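Local coordinates for glycoside hydrolase family protein (Novosphingobium sp. PP1Y, PDB 6Q2F), which probably hydrolyses alpha-L-rhamnosidic linkages, releasing L-rhamnose from rhamnose-bearing glycosides, at residues A804-L809 against S843-L848; A811-G816 against G860-S865. All blocks are in the same frame, centred on the assembly; numbering follows the deposited sequence.

Contact 1: residues A804-L809 against S843-L848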
loop_
_atom_site.group_PDB
_atom_site.type_symbol
_atom_site.label_atom_id
_atom_site.label_comp_id
_atom_site.label_asym_id
_atom_site.label_seq_id
_atom_site.Cartn_x
_atom_site.Cartn_y
_atom_site.Cartn_z
ATOM N N ALA A 804 15.203 -24.242 -0.057
ATOM C CA ALA A 804 15.470 -23.560 1.204
ATOM C C ALA A 804 14.198 -23.393 2.030
ATOM O O ALA A 804 14.203 -23.601 3.247
ATOM C CB ALA A 804 16.107 -22.190 0.934
ATOM N N ALA A 805 13.097 -22.991 1.391
ATOM C CA ALA A 805 11.845 -22.880 2.129
ATOM C C ALA A 805 11.369 -24.255 2.554
ATOM O O ALA A 805 10.927 -24.444 3.689
ATOM C CB ALA A 805 10.769 -22.183 1.287
ATOM N N LEU A 806 11.444 -25.229 1.645
ATOM C CA LEU A 806 10.926 -26.561 1.951
ATOM C C LEU A 806 11.707 -27.198 3.092
ATOM O O LEU A 806 11.126 -27.864 3.965
ATOM C CB LEU A 806 10.978 -27.427 0.698
ATOM C CG LEU A 806 10.430 -28.844 0.821
ATOM C CD1 LEU A 806 8.958 -28.805 1.204
ATOM C CD2 LEU A 806 10.604 -29.546 -0.512
ATOM N N ARG A 807 13.026 -26.983 3.108
ATOM C CA ARG A 807 13.866 -27.471 4.195
ATOM C C ARG A 807 13.378 -26.952 5.538
ATOM O O ARG A 807 13.233 -27.711 6.502
ATOM C CB ARG A 807 15.308 -27.038 3.974
ATOM C CG ARG A 807 16.107 -27.946 3.052
ATOM C CD ARG A 807 17.403 -27.235 2.632
ATOM N NE ARG A 807 18.347 -28.157 2.017
ATOM C CZ ARG A 807 19.499 -27.787 1.479
ATOM N NH1 ARG A 807 19.837 -26.503 1.477
ATOM N NH2 ARG A 807 20.306 -28.697 0.950
ATOM N N LYS A 808 13.155 -25.641 5.623
ATOM C CA LYS A 808 12.726 -25.062 6.887
ATOM C C LYS A 808 11.347 -25.566 7.269
ATOM O O LYS A 808 11.083 -25.867 8.438
ATOM C CB LYS A 808 12.731 -23.537 6.805
ATOM C CG LYS A 808 12.632 -22.909 8.176
ATOM C CD LYS A 808 13.933 -23.097 8.969
ATOM C CE LYS A 808 13.714 -22.817 10.454
ATOM N NZ LYS A 808 14.975 -22.833 11.257
ATOM N N LEU A 809 10.458 -25.679 6.290
ATOM C CA LEU A 809 9.110 -26.155 6.566
ATOM C C LEU A 809 9.141 -27.594 7.064
ATOM O O LEU A 809 8.505 -27.927 8.072
ATOM C CB LEU A 809 8.273 -26.022 5.304
ATOM C CG LEU A 809 6.786 -26.239 5.423
ATOM C CD1 LEU A 809 6.124 -24.991 6.052
ATOM C CD2 LEU A 809 6.263 -26.531 4.033
ATOM N N SER A 843 12.595 -35.671 -2.023
ATOM C CA SER A 843 12.493 -36.491 -0.818
ATOM C C SER A 843 11.667 -35.781 0.243
ATOM O O SER A 843 10.830 -36.395 0.912
ATOM C CB SER A 843 13.886 -36.816 -0.276
ATOM O OG SER A 843 14.636 -37.547 -1.223
ATOM N N LEU A 844 11.900 -34.479 0.413
ATOM C CA LEU A 844 11.170 -33.730 1.422
ATOM C C LEU A 844 9.695 -33.643 1.064
ATOM O O LEU A 844 8.835 -33.761 1.941
ATOM C CB LEU A 844 11.782 -32.336 1.587
ATOM C CG LEU A 844 13.161 -32.348 2.255
ATOM C CD1 LEU A 844 13.755 -30.951 2.290
ATOM C CD2 LEU A 844 13.056 -32.898 3.666
ATOM N N VAL A 845 9.380 -33.449 -0.221
ATOM C CA VAL A 845 7.975 -33.453 -0.612
ATOM C C VAL A 845 7.359 -34.813 -0.312
ATOM O O VAL A 845 6.267 -34.898 0.256
ATOM C CB VAL A 845 7.813 -33.061 -2.090
ATOM C CG1 VAL A 845 6.389 -33.339 -2.550
ATOM C CG2 VAL A 845 8.125 -31.575 -2.277
ATOM N N ALA A 846 8.063 -35.900 -0.653
ATOM C CA ALA A 846 7.513 -37.226 -0.383
ATOM C C ALA A 846 7.317 -37.455 1.113
ATOM O O ALA A 846 6.367 -38.125 1.512
ATOM C CB ALA A 846 8.407 -38.329 -0.990
ATOM N N ARG A 847 8.181 -36.885 1.957
ATOM C CA ARG A 847 8.044 -37.108 3.395
ATOM C C ARG A 847 6.864 -36.333 3.970
ATOM O O ARG A 847 6.089 -36.876 4.768
ATOM C CB ARG A 847 9.333 -36.732 4.134
ATOM C CG ARG A 847 9.406 -37.397 5.515
ATOM C CD ARG A 847 10.556 -36.887 6.382
ATOM N NE ARG A 847 10.374 -37.357 7.754
ATOM C CZ ARG A 847 11.242 -37.170 8.744
ATOM N NH1 ARG A 847 12.374 -36.523 8.534
ATOM N NH2 ARG A 847 10.980 -37.645 9.953
ATOM N N LEU A 848 6.707 -35.065 3.586
ATOM C CA LEU A 848 5.618 -34.284 4.156
ATOM C C LEU A 848 4.281 -34.638 3.532
ATOM O O LEU A 848 3.243 -34.436 4.167
ATOM C CB LEU A 848 5.860 -32.776 3.996
ATOM C CG LEU A 848 7.080 -32.111 4.610
ATOM C CD1 LEU A 848 6.840 -30.641 4.897
ATOM C CD2 LEU A 848 7.546 -32.845 5.839
#

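Contact 2: residues A811-G816 against G860-S865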
loop_
_atom_site.group_PDB
_atom_site.type_symbol
_atom_site.label_atom_id
_atom_site.label_comp_id
_atom_site.label_asym_id
_atom_site.label_seq_id
_atom_site.Cartn_x
_atom_site.Cartn_y
_atom_site.Cartn_z
ATOM N N ALA A 811 11.643 -29.026 8.517
ATOM C CA ALA A 811 12.281 -29.082 9.827
ATOM C C ALA A 811 11.303 -28.665 10.925
ATOM O O ALA A 811 11.294 -29.250 12.017
ATOM C CB ALA A 811 13.529 -28.198 9.845
ATOM N N LEU A 812 10.460 -27.667 10.653
ATOM C CA LEU A 812 9.476 -27.266 11.652
ATOM C C LEU A 812 8.440 -28.363 11.865
ATOM O O LEU A 812 8.095 -28.678 13.008
ATOM C CB LEU A 812 8.805 -25.959 11.237
ATOM C CG LEU A 812 9.703 -24.720 11.200
ATOM C CD1 LEU A 812 8.988 -23.574 10.502
ATOM C CD2 LEU A 812 10.101 -24.315 12.613
ATOM N N VAL A 813 7.935 -28.946 10.773
ATOM C CA VAL A 813 7.040 -30.101 10.862
ATOM C C VAL A 813 7.673 -31.200 11.709
ATOM O O VAL A 813 7.109 -31.627 12.723
ATOM C CB VAL A 813 6.673 -30.616 9.455
ATOM C CG1 VAL A 813 5.887 -31.909 9.555
ATOM C CG2 VAL A 813 5.858 -29.580 8.694
ATOM N N VAL A 814 8.871 -31.660 11.315
ATOM C CA VAL A 814 9.528 -32.744 12.055
ATOM C C VAL A 814 9.756 -32.343 13.514
ATOM O O VAL A 814 9.719 -33.184 14.420
ATOM C CB VAL A 814 10.831 -33.158 11.345
ATOM C CG1 VAL A 814 11.669 -34.104 12.212
ATOM C CG2 VAL A 814 10.485 -33.871 10.023
ATOM N N GLY A 815 9.954 -31.043 13.769
ATOM C CA GLY A 815 10.116 -30.554 15.129
ATOM C C GLY A 815 8.817 -30.416 15.915
ATOM O O GLY A 815 8.870 -30.046 17.093
ATOM N N GLY A 816 7.670 -30.668 15.286
ATOM C CA GLY A 816 6.398 -30.744 15.998
ATOM C C GLY A 816 5.265 -29.884 15.457
ATOM O O GLY A 816 4.158 -29.917 15.998
ATOM N N GLY A 860 5.383 -33.806 14.073
ATOM C CA GLY A 860 4.377 -32.877 13.612
ATOM C C GLY A 860 3.364 -33.506 12.677
ATOM O O GLY A 860 3.142 -34.725 12.672
ATOM N N ARG A 861 2.757 -32.661 11.843
ATOM C CA ARG A 861 1.594 -33.097 11.086
ATOM C C ARG A 861 1.421 -32.234 9.849
ATOM O O ARG A 861 1.589 -31.019 9.904
ATOM C CB ARG A 861 0.349 -33.039 11.976
ATOM C CG ARG A 861 -0.948 -33.415 11.309
ATOM C CD ARG A 861 -2.068 -33.304 12.323
ATOM N NE ARG A 861 -3.323 -33.867 11.839
ATOM C CZ ARG A 861 -4.458 -33.820 12.525
ATOM N NH1 ARG A 861 -4.479 -33.236 13.716
ATOM N NH2 ARG A 861 -5.566 -34.341 12.017
ATOM N N VAL A 862 1.079 -32.870 8.737
ATOM C CA VAL A 862 0.840 -32.198 7.467
ATOM C C VAL A 862 -0.544 -32.614 7.000
ATOM O O VAL A 862 -0.779 -33.797 6.715
ATOM C CB VAL A 862 1.893 -32.554 6.407
ATOM C CG1 VAL A 862 1.528 -31.918 5.057
ATOM C CG2 VAL A 862 3.283 -32.125 6.857
ATOM N N ILE A 863 -1.455 -31.650 6.913
ATOM C CA ILE A 863 -2.815 -31.875 6.436
ATOM C C ILE A 863 -2.891 -31.347 5.003
ATOM O O ILE A 863 -2.815 -30.137 4.771
ATOM C CB ILE A 863 -3.844 -31.197 7.347
ATOM C CG1 ILE A 863 -3.633 -31.653 8.790
ATOM C CG2 ILE A 863 -5.256 -31.508 6.885
ATOM C CD1 ILE A 863 -4.608 -31.025 9.782
ATOM N N ALA A 864 -3.034 -32.255 4.037
ATOM C CA ALA A 864 -2.983 -31.910 2.616
ATOM C C ALA A 864 -4.346 -31.384 2.175
ATOM O O ALA A 864 -5.099 -32.014 1.435
ATOM C CB ALA A 864 -2.537 -33.114 1.788
ATOM N N SER A 865 -4.639 -30.185 2.649
ATOM C CA SER A 865 -5.928 -29.554 2.443
ATOM C C SER A 865 -5.708 -28.086 2.122
ATOM O O SER A 865 -4.667 -27.507 2.450
ATOM C CB SER A 865 -6.817 -29.707 3.690
ATOM O OG SER A 865 -8.026 -29.005 3.567
#

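Contact 1: residues A804-L809 against S843-L848
Apolar side chains carry nearly all of the contact between A804-L809 and S843-L848. L806 leaves its helix toward the second one, with CG anti to its backbone N (chi1 -178°), and its CD2 reaches the base of L844, 3.7 Å from L844 CB. L844 runs the other way with its own CG beside the backbone N, so the two leucines slide past each other, each reaching toward the opposite helix. The same methyl serves a second partner: L806 CD2 lies 3.7 Å from V845 CG2, the branch anti to the valine carbonyl carbon, and these side chains cross at about a right angle. One turn further on, the contact loosens to a tip-to-tip meeting of L809 CD2 and L848 CD1 at 4.2 Å.

R807 takes part through its aliphatic portion. It leaves its helix away from the second one, yet R807 CG touches a tip methyl of the leucine, 3.9 Å from L844 CD1. The guanidinium continues along an extended chain to a salt bridge between NH2 and E840, one turn before L844, so charge as well as methyls joins the helices.

The two segment axes approach to 10.2 Å and cross at 36°, as neighbouring helices on one face of a mostly parallel alpha/beta sheet with a flavodoxin-like strand order, where helix 803-814 makes the beta-alpha-beta crossover from strand 788-794 to strand 818-820.

Contact 2: residues A811-G816 against G860-S865
G860 begins its strand pressed against the C-terminal end of helix 803-814. Its CA donates a CA-H...O contact to V813 O, at 3.1 Å with an angle of 130° at the hydrogen. G860 N is equally close to V813 O, but the angle is too poor for a hydrogen bond, so the amide lies beside this carbonyl without being held by it. On the neighbouring flank G816 C sits 3.6 Å from G860 CA. The helix end thus occupies the space into which a side chain at G860 would project, and the absence of one lets the two backbones meet.

Next to this backbone meeting, V813 and V862 cross at about a right angle. V813 CG1, anti to the backbone N, is 3.8 Å from V862 CG2, and the same V862 methyl is 4.1 Å from V813 CG2, so it faces both branches of the helix valine.

V813 O also belongs to the helix end: G816, with a positive phi (128°), closes a Schellman motif, and G816 N donates a 2.8 Å hydrogen bond to V813 O. Further out, backbone hydrogen bonds between R861 and both A817 and V819, and between I863 and V819, join the strand to strand 818-820 and the residue before it, while V862 pairs with A855. R861 leaves the strand away from the helix, and its guanidinium makes a salt bridge from NE to D854 and a hydrogen bond from NH1 to A874 O; I863 CD1 lies 3.7 Å above one face of the R861 guanidinium, displaced toward its edge.

Within the two segments V813 O thus accepts from G816 N and takes a weak carbon donor, G860 CA. This implies a join between them that relies on close glycine backbone fit and valine packing, with the adjoining V814-K859 backbone bond as conventional polar support.

Both contacts draw on helix 803-814: contact 1 uses its earlier turns to hold helix 838-848 alongside, and contact 2 uses its C-terminal end to meet strand 860-863. They abut through L848, whose CD1 packs on V813 while its carbonyl O touches V862 CG1, and R847 also lies against V814. The hydrophobic layer is therefore continuous from helix-helix to helix-sheet. Contact 2 is the more buried and brings main chain against main chain at glycines. Contact 1 is only partly buried, rests on branched side chains, and ends at its more exposed margin in R807, whose charge is met by E840 beyond the two segments. Together they join two helices to each other and to one face of the sheet, near its 854-857 end.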